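Local coordinates for protein DyP-type peroxidase (Pleurotus ostreatus PC15, PDB 6FSK) that acts as a heme b peroxidase of the dye-decolorizing family, using peroxide to oxidise organic substrates and probably manganese(II), at residues 74-80 / 132-138; 98-102 / 239-243; 352-357 / 380-386. The protein carries 1 engineered substitution. All blocks are in the same frame, centred on the assembly; numbering follows the deposited sequence.

Interaction 1. Residues 74-80 / 132-138; sequences AVNVSFS and IHGVIFV
Asn-76 and Phe-137 form a hydrogen-bonded pair in the antiparallel ladder that joins strands 74-80 and 134-140, the second and third strands of a ferredoxin-like four-strand unit in 4-1-3-2 order. Two backbone bonds, Asn-76 N to Phe-137 O and Phe-137 N to Asn-76 O, link the pair, and Ser-78 with Val-135 repeats the pattern. Phe-137 CB leaves the sheet on the face shared with Ser-78 and Val-135. With chi1 at 56°, CG stands between the backbone N and the carbonyl carbon, which swings the ring across the neighbouring strand. CD1 passes 3.7 Å from Asn-76 O, CE1 and CE2 lie 3.8 and 3.6 Å from Asn-76 CB, and CZ, at the tip, comes to 3.4 Å of that CB. Asn-76 CB sits over one ring face, displaced toward the rim, in a CH-pi contact 27° off the ring normal. Beyond it the Asn-76 amide is held: OD1 accepts from Asp-11 N, and ND2 donates to Lys-46 O and to O of the preceding Val-75. The opposite face is apolar, with valines, Ile-136 and the ring of Phe-79. Val-75 CG2 lies beside Ile-136 CG2 at 3.8 Å, and Phe-41 of helix 31-41 packs on both. Ser-80 is the N-cap of helix 81-86: OG accepts from Gly-83 N and donates to Ile-132 O at 2.7 Å, in the carbonyl plane on a lone pair.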
loop_
_atom_site.group_PDB
_atom_site.type_symbol
_atom_site.label_atom_id
_atom_site.label_comp_id
_atom_site.label_asym_id
_atom_site.label_seq_id
_atom_site.Cartn_x
_atom_site.Cartn_y
_atom_site.Cartn_z
ATOM N N ALA A 74 17.830 4.141 8.241
ATOM C CA ALA A 74 17.507 2.776 8.588
ATOM C C ALA A 74 17.342 1.936 7.354
ATOM O O ALA A 74 16.878 2.438 6.314
ATOM C CB ALA A 74 16.236 2.731 9.365
ATOM N N VAL A 75 17.654 0.651 7.486
ATOM C CA VAL A 75 17.686 -0.208 6.300
ATOM C C VAL A 75 16.956 -1.496 6.537
ATOM O O VAL A 75 17.033 -2.101 7.652
ATOM C CB VAL A 75 19.148 -0.526 5.881
ATOM C CG1 VAL A 75 19.873 -1.255 6.945
ATOM C CG2 VAL A 75 19.223 -1.343 4.609
ATOM N N ASN A 76 16.233 -1.953 5.532
ATOM C CA ASN A 76 15.567 -3.267 5.539
ATOM C C ASN A 76 15.880 -3.940 4.184
ATOM O O ASN A 76 16.445 -3.324 3.233
ATOM C CB ASN A 76 14.027 -3.170 5.682
ATOM C CG ASN A 76 13.516 -3.210 7.128
ATOM O OD1 ASN A 76 12.322 -3.466 7.315
ATOM N ND2 ASN A 76 14.380 -2.979 8.136
ATOM N N VAL A 77 15.544 -5.222 4.052
ATOM C CA VAL A 77 15.876 -6.030 2.895
ATOM C C VAL A 77 14.768 -7.030 2.594
ATOM O O VAL A 77 14.168 -7.578 3.552
ATOM C CB VAL A 77 17.247 -6.785 3.009
ATOM C CG1 VAL A 77 17.167 -7.903 4.084
ATOM C CG2 VAL A 77 17.650 -7.388 1.663
ATOM N N SER A 78 14.465 -7.336 1.324
ATOM C CA SER A 78 13.386 -8.230 1.001
ATOM C C SER A 78 13.729 -8.950 -0.290
ATOM O O SER A 78 14.465 -8.386 -1.105
ATOM C CB SER A 78 12.080 -7.425 0.955
ATOM O OG SER A 78 10.903 -8.182 1.119
ATOM N N PHE A 79 13.269 -10.173 -0.427
ATOM C CA PHE A 79 13.674 -11.024 -1.530
ATOM C C PHE A 79 12.514 -11.537 -2.316
ATOM O O PHE A 79 11.477 -12.003 -1.754
ATOM C CB PHE A 79 14.463 -12.261 -1.001
ATOM C CG PHE A 79 15.770 -11.922 -0.426
ATOM C CD1 PHE A 79 16.890 -11.847 -1.242
ATOM C CD2 PHE A 79 15.888 -11.604 0.893
ATOM C CE1 PHE A 79 18.110 -11.468 -0.727
ATOM C CE2 PHE A 79 17.121 -11.244 1.453
ATOM C CZ PHE A 79 18.229 -11.144 0.605
ATOM N N SER A 80 12.654 -11.539 -3.660
ATOM C CA SER A 80 11.613 -12.089 -4.479
ATOM C C SER A 80 11.715 -13.594 -4.627
ATOM O O SER A 80 12.700 -14.192 -4.258
ATOM C CB SER A 80 11.682 -11.473 -5.896
ATOM O OG SER A 80 12.870 -11.990 -6.562
ATOM N N ILE A 132 14.198 -9.294 -11.000
ATOM C CA ILE A 132 14.707 -8.617 -9.797
ATOM C C ILE A 132 14.745 -9.671 -8.702
ATOM O O ILE A 132 13.734 -10.351 -8.474
ATOM C CB ILE A 132 13.809 -7.434 -9.379
ATOM C CG1 ILE A 132 13.915 -6.377 -10.479
ATOM C CG2 ILE A 132 14.198 -6.939 -8.008
ATOM C CD1 ILE A 132 12.911 -5.252 -10.350
ATOM N N HIS A 133 15.872 -9.797 -8.008
ATOM C CA HIS A 133 16.053 -10.820 -6.937
ATOM C C HIS A 133 15.767 -10.300 -5.519
ATOM O O HIS A 133 15.408 -11.096 -4.673
ATOM C CB HIS A 133 17.479 -11.355 -7.008
ATOM C CG HIS A 133 17.737 -12.153 -8.226
ATOM N ND1 HIS A 133 19.023 -12.429 -8.658
ATOM C CD2 HIS A 133 16.913 -12.660 -9.160
ATOM C CE1 HIS A 133 18.950 -13.138 -9.767
ATOM N NE2 HIS A 133 17.691 -13.301 -10.096
ATOM N N GLY A 134 15.908 -9.001 -5.290
ATOM C CA GLY A 134 15.651 -8.400 -4.017
ATOM C C GLY A 134 15.646 -6.916 -4.064
ATOM O O GLY A 134 15.940 -6.313 -5.113
ATOM N N VAL A 135 15.325 -6.321 -2.937
ATOM C CA VAL A 135 15.387 -4.906 -2.706
ATOM C C VAL A 135 16.039 -4.620 -1.376
ATOM O O VAL A 135 15.695 -5.268 -0.387
ATOM C CB VAL A 135 13.979 -4.248 -2.843
ATOM C CG1 VAL A 135 12.913 -4.776 -1.861
ATOM C CG2 VAL A 135 14.025 -2.734 -2.768
ATOM N N ILE A 136 16.944 -3.705 -1.362
ATOM C CA ILE A 136 17.510 -3.093 -0.178
ATOM C C ILE A 136 16.890 -1.692 -0.123
ATOM O O ILE A 136 16.961 -0.972 -1.116
ATOM C CB ILE A 136 19.058 -3.018 -0.199
ATOM C CG1 ILE A 136 19.613 -4.423 -0.041
ATOM C CG2 ILE A 136 19.563 -2.099 0.896
ATOM C CD1 ILE A 136 21.001 -4.519 -0.585
ATOM N N PHE A 137 16.288 -1.315 1.002
ATOM C CA PHE A 137 15.715 -0.001 1.097
ATOM C C PHE A 137 16.127 0.752 2.344
ATOM O O PHE A 137 16.347 0.141 3.382
ATOM C CB PHE A 137 14.232 0.047 0.857
ATOM C CG PHE A 137 13.437 -0.865 1.767
ATOM C CD1 PHE A 137 13.354 -2.212 1.441
ATOM C CD2 PHE A 137 12.627 -0.331 2.818
ATOM C CE1 PHE A 137 12.530 -3.071 2.212
ATOM C CE2 PHE A 137 11.813 -1.197 3.561
ATOM C CZ PHE A 137 11.770 -2.518 3.251
ATOM N N VAL A 138 16.325 2.036 2.156
ATOM C CA VAL A 138 16.957 2.889 3.159
ATOM C C VAL A 138 16.076 4.134 3.310
ATOM O O VAL A 138 15.778 4.833 2.374
ATOM C CB VAL A 138 18.404 3.242 2.734
ATOM C CG1 VAL A 138 19.029 4.113 3.774
ATOM C CG2 VAL A 138 19.248 2.011 2.550
#

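Interaction 2. Residues 98-102 / 239-243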
loop_
_atom_site.group_PDB
_atom_site.type_symbol
_atom_site.label_atom_id
_atom_site.label_comp_id
_atom_site.label_asym_id
_atom_site.label_seq_id
_atom_site.Cartn_x
_atom_site.Cartn_y
_atom_site.Cartn_z
ATOM N N PHE A 98 3.120 -14.368 -4.968
ATOM C CA PHE A 98 4.540 -14.215 -4.741
ATOM C C PHE A 98 5.344 -15.152 -5.691
ATOM O O PHE A 98 6.324 -14.791 -6.273
ATOM C CB PHE A 98 4.860 -14.601 -3.289
ATOM C CG PHE A 98 6.323 -14.648 -2.957
ATOM C CD1 PHE A 98 7.042 -13.511 -2.786
ATOM C CD2 PHE A 98 6.996 -15.857 -2.815
ATOM C CE1 PHE A 98 8.363 -13.483 -2.426
ATOM C CE2 PHE A 98 8.348 -15.853 -2.494
ATOM C CZ PHE A 98 9.031 -14.713 -2.324
ATOM N N THR A 99 4.896 -16.399 -5.771
ATOM C CA THR A 99 5.612 -17.423 -6.537
ATOM C C THR A 99 5.557 -17.144 -8.061
ATOM O O THR A 99 6.554 -17.285 -8.765
ATOM C CB THR A 99 5.048 -18.763 -6.142
ATOM O OG1 THR A 99 5.377 -18.973 -4.753
ATOM C CG2 THR A 99 5.670 -19.841 -7.006
ATOM N N THR A 100 4.407 -16.695 -8.511
ATOM C CA THR A 100 4.194 -16.287 -9.899
ATOM C C THR A 100 5.058 -15.081 -10.247
ATOM O O THR A 100 5.601 -14.961 -11.345
ATOM C CB THR A 100 2.700 -16.025 -10.081
ATOM O OG1 THR A 100 1.989 -17.289 -10.033
ATOM C CG2 THR A 100 2.378 -15.392 -11.376
ATOM N N GLY A 101 5.198 -14.160 -9.308
ATOM C CA GLY A 101 5.839 -12.852 -9.511
ATOM C C GLY A 101 4.892 -11.852 -10.102
ATOM O O GLY A 101 3.929 -12.199 -10.724
ATOM N N GLN A 102 5.166 -10.618 -9.805
ATOM C CA GLN A 102 4.278 -9.567 -10.140
ATOM C C GLN A 102 4.244 -9.303 -11.640
ATOM O O GLN A 102 3.220 -8.873 -12.148
ATOM C CB GLN A 102 4.508 -8.283 -9.378
ATOM C CG GLN A 102 3.226 -7.401 -9.358
ATOM C CD GLN A 102 3.458 -6.065 -8.738
ATOM O OE1 GLN A 102 3.392 -5.018 -9.427
ATOM N NE2 GLN A 102 3.737 -6.044 -7.397
ATOM N N PHE A 239 5.306 -10.598 3.663
ATOM C CA PHE A 239 5.286 -10.331 2.220
ATOM C C PHE A 239 5.134 -8.848 2.002
ATOM O O PHE A 239 4.196 -8.200 2.478
ATOM C CB PHE A 239 4.192 -11.074 1.493
ATOM C CG PHE A 239 4.340 -12.570 1.474
ATOM C CD1 PHE A 239 5.093 -13.162 0.509
ATOM C CD2 PHE A 239 3.771 -13.391 2.441
ATOM C CE1 PHE A 239 5.286 -14.498 0.461
ATOM C CE2 PHE A 239 4.005 -14.747 2.432
ATOM C CZ PHE A 239 4.711 -15.309 1.389
ATOM N N LEU A 240 6.113 -8.308 1.276
ATOM C CA LEU A 240 6.207 -6.906 0.879
ATOM C C LEU A 240 5.728 -6.824 -0.571
ATOM O O LEU A 240 6.438 -7.310 -1.493
ATOM C CB LEU A 240 7.658 -6.453 0.958
ATOM C CG LEU A 240 7.959 -4.982 0.857
ATOM C CD1 LEU A 240 9.392 -4.655 1.237
ATOM C CD2 LEU A 240 7.655 -4.404 -0.519
ATOM N N THR A 241 4.609 -6.170 -0.812
ATOM C CA THR A 241 4.171 -5.802 -2.187
ATOM C C THR A 241 4.638 -4.406 -2.491
ATOM O O THR A 241 4.330 -3.475 -1.760
ATOM C CB THR A 241 2.641 -5.912 -2.297
ATOM O OG1 THR A 241 2.242 -7.275 -2.177
ATOM C CG2 THR A 241 2.213 -5.372 -3.686
ATOM N N PHE A 242 5.377 -4.253 -3.623
ATOM C CA PHE A 242 5.783 -2.937 -4.149
ATOM C C PHE A 242 5.058 -2.634 -5.432
ATOM O O PHE A 242 5.022 -3.504 -6.304
ATOM C CB PHE A 242 7.276 -2.880 -4.405
ATOM C CG PHE A 242 7.708 -1.626 -5.094
ATOM C CD1 PHE A 242 7.679 -0.398 -4.465
ATOM C CD2 PHE A 242 8.155 -1.680 -6.398
ATOM C CE1 PHE A 242 8.140 0.754 -5.141
ATOM C CE2 PHE A 242 8.551 -0.519 -7.052
ATOM C CZ PHE A 242 8.462 0.656 -6.443
ATOM N N ARG A 243 4.467 -1.437 -5.530
ATOM C CA ARG A 243 3.802 -0.947 -6.762
ATOM C C ARG A 243 4.259 0.447 -7.039
ATOM O O ARG A 243 4.169 1.333 -6.194
ATOM C CB ARG A 243 2.274 -0.982 -6.652
ATOM C CG ARG A 243 1.734 -2.392 -6.378
ATOM C CD ARG A 243 1.470 -3.160 -7.658
ATOM N NE ARG A 243 0.343 -2.723 -8.471
ATOM C CZ ARG A 243 0.179 -2.967 -9.762
ATOM N NH1 ARG A 243 1.128 -3.534 -10.480
ATOM N NH2 ARG A 243 -0.928 -2.529 -10.329
#
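Phe-239 drives the edge of its ring into the face of Phe-98 in a T-shaped stack, with centroids 5.2 Å apart and planes at 69°. The nearest atoms are Phe-239 CE1 and Phe-98 CG, 3.6 Å apart, the former lying above the Phe-98 ring toward its rim. CG of Phe-98, anti to the backbone N (chi1 173°), carries the ring down to the strand, where Phe-471 packs against both phenyl groups. Helix 96-100 closes here at Gly-101, whose positive phi turns the chain into helix 102-109; the contact therefore sets a helical corner of the N-terminal ferredoxin-like half on strand 238-247 of the heme-binding half. From that corner the extended Gln-102 grips the strand with both ends of its amide. NE2 donates to Phe-242 O at 3.0 Å, and OE1 accepts from Arg-243 NH1 at 2.9 Å, in the guanidinium plane although the donor stands above the carbonyl plane of the amide. Arg-243 NH2 makes a salt bridge to Asp-111. Between the ring stack and the amide the packing is looser: Thr-241 CG2 comes only to 4.1 Å from Gln-102 NE2. Thr-100 on the helix is exposed and Thr-99 partly so; neither touches the strand, and the OG1 of Thr-100 bonds back to Asn-96 O.

Interaction 3. Residues 352-357 / 380-386; sequences RIIRRG and LLFVCYS. With HEM (protoporphyrin IX containing Fe), chain C.
Ile-354 and Tyr-385 satisfy each other's backbone N and O in an antiparallel hydrogen-bonded pair, and Arg-356 N adds a bond to Val-383 O at 2.9 Å. Water bridges the chains on both flanks of this short ladder, and Leu-381 pairs again with Ile-358. One water joins Arg-352 O to Ser-386 OG, which also accepts from Ser-388 N; a second donates to Leu-381 O and to Arg-356 O, 2.8 Å from each, and Lys-18 NZ bonds Arg-356 O too. Arg-355 and Cys-384 share the sheet face toward the heme. Arg-355 bends at chi3 (-63°), laying its guanidinium flat over pyrrole D with heme C3D beneath its centre, while the edge grips one propionate oxygen, O2A, through NH1 at 3.1 Å and NH2 at 2.9 Å. NH1 also pairs with Asp-191 of the family's GXXDG motif and NH2 with Ser-194 O, fixing the group's rotation. Phe-382 CE1 comes within 3.3 Å of heme C2C, with one ring face against the CMC methyl. On the other sheet face, Arg-356 CG meets the edge of the Tyr-385 ring at CE2, 3.7 Å away, and its guanidinium lies over Ile-354 CG2. Asp-11 O takes Arg-356 NE and its OD2 bonds Tyr-385 OH, while Arg-356 NH2 donates to Ile-12 O. Strand 354-360 is one of the sheet's two outermost strands, and 379-386 lies between it and strand 238-247.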
loop_
_atom_site.group_PDB
_atom_site.type_symbol
_atom_site.label_atom_id
_atom_site.label_comp_id
_atom_site.label_asym_id
_atom_site.label_seq_id
_atom_site.Cartn_x
_atom_site.Cartn_y
_atom_site.Cartn_z
ATOM N N ARG A 352 -6.504 -7.767 5.604
ATOM C CA ARG A 352 -5.906 -6.539 6.100
ATOM C C ARG A 352 -4.464 -6.447 5.644
ATOM O O ARG A 352 -3.764 -7.459 5.498
ATOM C CB ARG A 352 -5.991 -6.446 7.648
ATOM C CG ARG A 352 -7.427 -6.536 8.121
ATOM C CD ARG A 352 -8.359 -5.505 7.610
ATOM N NE ARG A 352 -7.926 -4.118 7.879
ATOM C CZ ARG A 352 -8.129 -3.455 8.977
ATOM N NH1 ARG A 352 -8.710 -4.041 10.070
ATOM N NH2 ARG A 352 -7.686 -2.224 9.075
ATOM N N ILE A 353 -4.018 -5.197 5.457
ATOM C CA ILE A 353 -2.650 -4.897 5.075
ATOM C C ILE A 353 -2.148 -3.726 5.821
ATOM O O ILE A 353 -2.915 -2.838 6.226
ATOM C CB ILE A 353 -2.527 -4.628 3.523
ATOM C CG1 ILE A 353 -3.399 -3.406 3.104
ATOM C CG2 ILE A 353 -2.868 -5.848 2.722
ATOM C CD1 ILE A 353 -3.169 -3.008 1.658
ATOM N N ILE A 354 -0.806 -3.714 6.032
ATOM C CA ILE A 354 -0.179 -2.575 6.625
ATOM C C ILE A 354 0.528 -1.851 5.498
ATOM O O ILE A 354 1.405 -2.405 4.876
ATOM C CB ILE A 354 0.829 -2.942 7.744
ATOM C CG1 ILE A 354 0.078 -3.506 8.952
ATOM C CG2 ILE A 354 1.657 -1.751 8.106
ATOM C CD1 ILE A 354 1.044 -4.080 9.975
ATOM N N ARG A 355 0.202 -0.567 5.306
ATOM C CA ARG A 355 0.809 0.238 4.208
ATOM C C ARG A 355 1.918 1.125 4.688
ATOM O O ARG A 355 1.855 1.723 5.788
ATOM C CB ARG A 355 -0.245 1.106 3.563
ATOM C CG ARG A 355 -1.281 0.324 2.838
ATOM C CD ARG A 355 -2.526 1.140 2.487
ATOM N NE ARG A 355 -3.219 1.609 3.698
ATOM C CZ ARG A 355 -3.504 2.889 3.920
ATOM N NH1 ARG A 355 -3.251 3.852 3.020
ATOM N NH2 ARG A 355 -4.044 3.213 5.053
ATOM N N ARG A 356 2.988 1.217 3.902
ATOM C CA ARG A 356 4.148 2.042 4.238
ATOM C C ARG A 356 4.479 2.937 2.996
ATOM O O ARG A 356 5.668 3.053 2.676
ATOM C CB ARG A 356 5.358 1.222 4.647
ATOM C CG ARG A 356 5.141 0.291 5.776
ATOM C CD ARG A 356 4.963 1.011 7.108
ATOM N NE ARG A 356 4.845 0.079 8.196
ATOM C CZ ARG A 356 4.093 0.216 9.290
ATOM N NH1 ARG A 356 3.331 1.248 9.478
ATOM N NH2 ARG A 356 4.117 -0.755 10.222
ATOM N N GLY A 357 3.483 3.520 2.361
ATOM C CA GLY A 357 3.719 4.366 1.150
ATOM C C GLY A 357 4.526 5.589 1.405
ATOM O O GLY A 357 4.593 6.138 2.546
ATOM N N LEU A 380 3.008 7.536 -6.028
ATOM C CA LEU A 380 3.139 6.815 -4.773
ATOM C C LEU A 380 4.029 5.592 -4.987
ATOM O O LEU A 380 3.807 4.789 -5.895
ATOM C CB LEU A 380 1.756 6.388 -4.262
ATOM C CG LEU A 380 1.669 5.774 -2.898
ATOM C CD1 LEU A 380 1.992 6.789 -1.830
ATOM C CD2 LEU A 380 0.250 5.237 -2.688
ATOM N N LEU A 381 5.051 5.473 -4.150
ATOM C CA LEU A 381 5.751 4.169 -3.986
ATOM C C LEU A 381 4.934 3.359 -3.005
ATOM O O LEU A 381 5.089 3.521 -1.775
ATOM C CB LEU A 381 7.135 4.417 -3.531
ATOM C CG LEU A 381 8.026 5.345 -4.363
ATOM C CD1 LEU A 381 9.441 5.433 -3.781
ATOM C CD2 LEU A 381 7.999 4.993 -5.835
ATOM N N PHE A 382 3.981 2.621 -3.551
ATOM C CA PHE A 382 3.065 1.843 -2.708
ATOM C C PHE A 382 3.814 0.620 -2.170
ATOM O O PHE A 382 4.356 -0.137 -2.928
ATOM C CB PHE A 382 1.867 1.373 -3.541
ATOM C CG PHE A 382 0.933 0.514 -2.781
ATOM C CD1 PHE A 382 -0.147 1.051 -2.092
ATOM C CD2 PHE A 382 1.078 -0.824 -2.810
ATOM C CE1 PHE A 382 -0.992 0.220 -1.332
ATOM C CE2 PHE A 382 0.173 -1.655 -2.121
ATOM C CZ PHE A 382 -0.838 -1.113 -1.385
ATOM N N VAL A 383 3.801 0.460 -0.864
ATOM C CA VAL A 383 4.332 -0.714 -0.233
ATOM C C VAL A 383 3.326 -1.232 0.796
ATOM O O VAL A 383 2.787 -0.413 1.561
ATOM C CB VAL A 383 5.678 -0.451 0.476
ATOM C CG1 VAL A 383 6.056 -1.586 1.421
ATOM C CG2 VAL A 383 6.748 -0.252 -0.567
ATOM N N CYS A 384 2.991 -2.487 0.814
ATOM C CA CYS A 384 2.128 -3.036 1.905
ATOM C C CYS A 384 2.662 -4.399 2.310
ATOM O O CYS A 384 3.277 -5.114 1.500
ATOM C CB CYS A 384 0.645 -3.099 1.511
ATOM S SG CYS A 384 0.218 -4.371 0.331
ATOM N N TYR A 385 2.361 -4.759 3.526
ATOM C CA TYR A 385 2.716 -5.990 4.160
ATOM C C TYR A 385 1.540 -6.787 4.639
ATOM O O TYR A 385 0.571 -6.202 5.208
ATOM C CB TYR A 385 3.589 -5.771 5.391
ATOM C CG TYR A 385 4.920 -5.120 5.141
ATOM C CD1 TYR A 385 6.021 -5.868 4.750
ATOM C CD2 TYR A 385 5.094 -3.751 5.252
ATOM C CE1 TYR A 385 7.269 -5.270 4.489
ATOM C CE2 TYR A 385 6.302 -3.148 4.968
ATOM C CZ TYR A 385 7.415 -3.932 4.611
ATOM O OH TYR A 385 8.620 -3.344 4.359
ATOM N N SER A 386 1.645 -8.083 4.512
ATOM C CA SER A 386 0.760 -9.029 5.192
ATOM C C SER A 386 1.381 -10.421 5.073
ATOM O O SER A 386 2.392 -10.604 4.396
ATOM C CB SER A 386 -0.674 -9.068 4.726
ATOM O OG SER A 386 -0.850 -9.875 3.571
HETATM C CHA HEM C . -6.600 4.075 2.219
HETATM C CHB HEM C . -4.948 6.787 -1.408
HETATM C CHC HEM C . -3.371 2.795 -3.588
HETATM C CHD HEM C . -5.298 0.031 -0.107
HETATM C C1A HEM C . -6.294 5.197 1.446
HETATM C C2A HEM C . -6.576 6.557 1.786
HETATM C C3A HEM C . -6.076 7.321 0.804
HETATM C C4A HEM C . -5.556 6.423 -0.183
HETATM C CMA HEM C . -6.182 8.802 0.684
HETATM C CAA HEM C . -7.335 7.009 3.024
HETATM C CBA HEM C . -6.521 7.367 4.260
HETATM C CGA HEM C . -5.883 6.168 4.911
HETATM O O1A HEM C . -6.562 5.390 5.584
HETATM O O2A HEM C . -4.644 6.013 4.765
HETATM C C1B HEM C . -4.360 5.952 -2.363
HETATM C C2B HEM C . -3.694 6.352 -3.516
HETATM C C3B HEM C . -3.199 5.256 -4.151
HETATM C C4B HEM C . -3.633 4.125 -3.319
HETATM C CMB HEM C . -3.570 7.768 -4.020
HETATM C CAB HEM C . -2.438 5.056 -5.404
HETATM C CBB HEM C . -1.719 6.002 -5.967
HETATM C C1C HEM C . -3.793 1.674 -2.941
HETATM C C2C HEM C . -3.633 0.327 -3.292
HETATM C C3C HEM C . -4.191 -0.477 -2.342
HETATM C C4C HEM C . -4.668 0.410 -1.308
HETATM C CMC HEM C . -2.913 -0.130 -4.533
HETATM C CAC HEM C . -4.387 -1.950 -2.246
HETATM C CBC HEM C . -4.484 -2.763 -3.317
HETATM C C1D HEM C . -5.753 0.948 0.844
HETATM C C2D HEM C . -6.246 0.469 2.172
HETATM C C3D HEM C . -6.570 1.642 2.839
HETATM C C4D HEM C . -6.337 2.722 1.895
HETATM C CMD HEM C . -6.322 -0.912 2.690
HETATM C CAD HEM C . -7.190 1.787 4.225
HETATM C CBD HEM C . -8.681 1.661 4.220
HETATM C CGD HEM C . -9.244 1.678 5.619
HETATM O O1D HEM C . -10.183 2.499 5.772
HETATM O O2D HEM C . -8.726 1.025 6.502
HETATM N NA HEM C . -5.752 5.091 0.164
HETATM N NB HEM C . -4.394 4.599 -2.291
HETATM N NC HEM C . -4.564 1.705 -1.754
HETATM N ND HEM C . -5.902 2.267 0.714
HETATM FE FE HEM C . -5.231 3.417 -0.814
HETATM O O HOH W 1 -3.606 -9.800 4.135
HETATM O O HOH W 2 6.987 3.132 0.228
#

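In the fold
All three contacts are buried and reach one antiparallel sheet that spans both halves of the chain. Interaction 1 is a regular ladder within the sheet, in the N-terminal half and far from the heme; interaction 3 is a shorter ladder at one edge, with water on its flanks and Arg-355 bonded to a heme propionate. Interaction 2 has no ladder: side chains of a helical corner reach a ring, a backbone carbonyl and an arginine of strand 238-247. That strand pairs with 379-386, where Thr-241 and Arg-243 bond to Cys-384 and Phe-382 of interaction 3. Leu-240 packs against both Phe-137 of interaction 1 and Tyr-385 of interaction 3, and Phe-98 touches Phe-79 and Ser-80 of interaction 1.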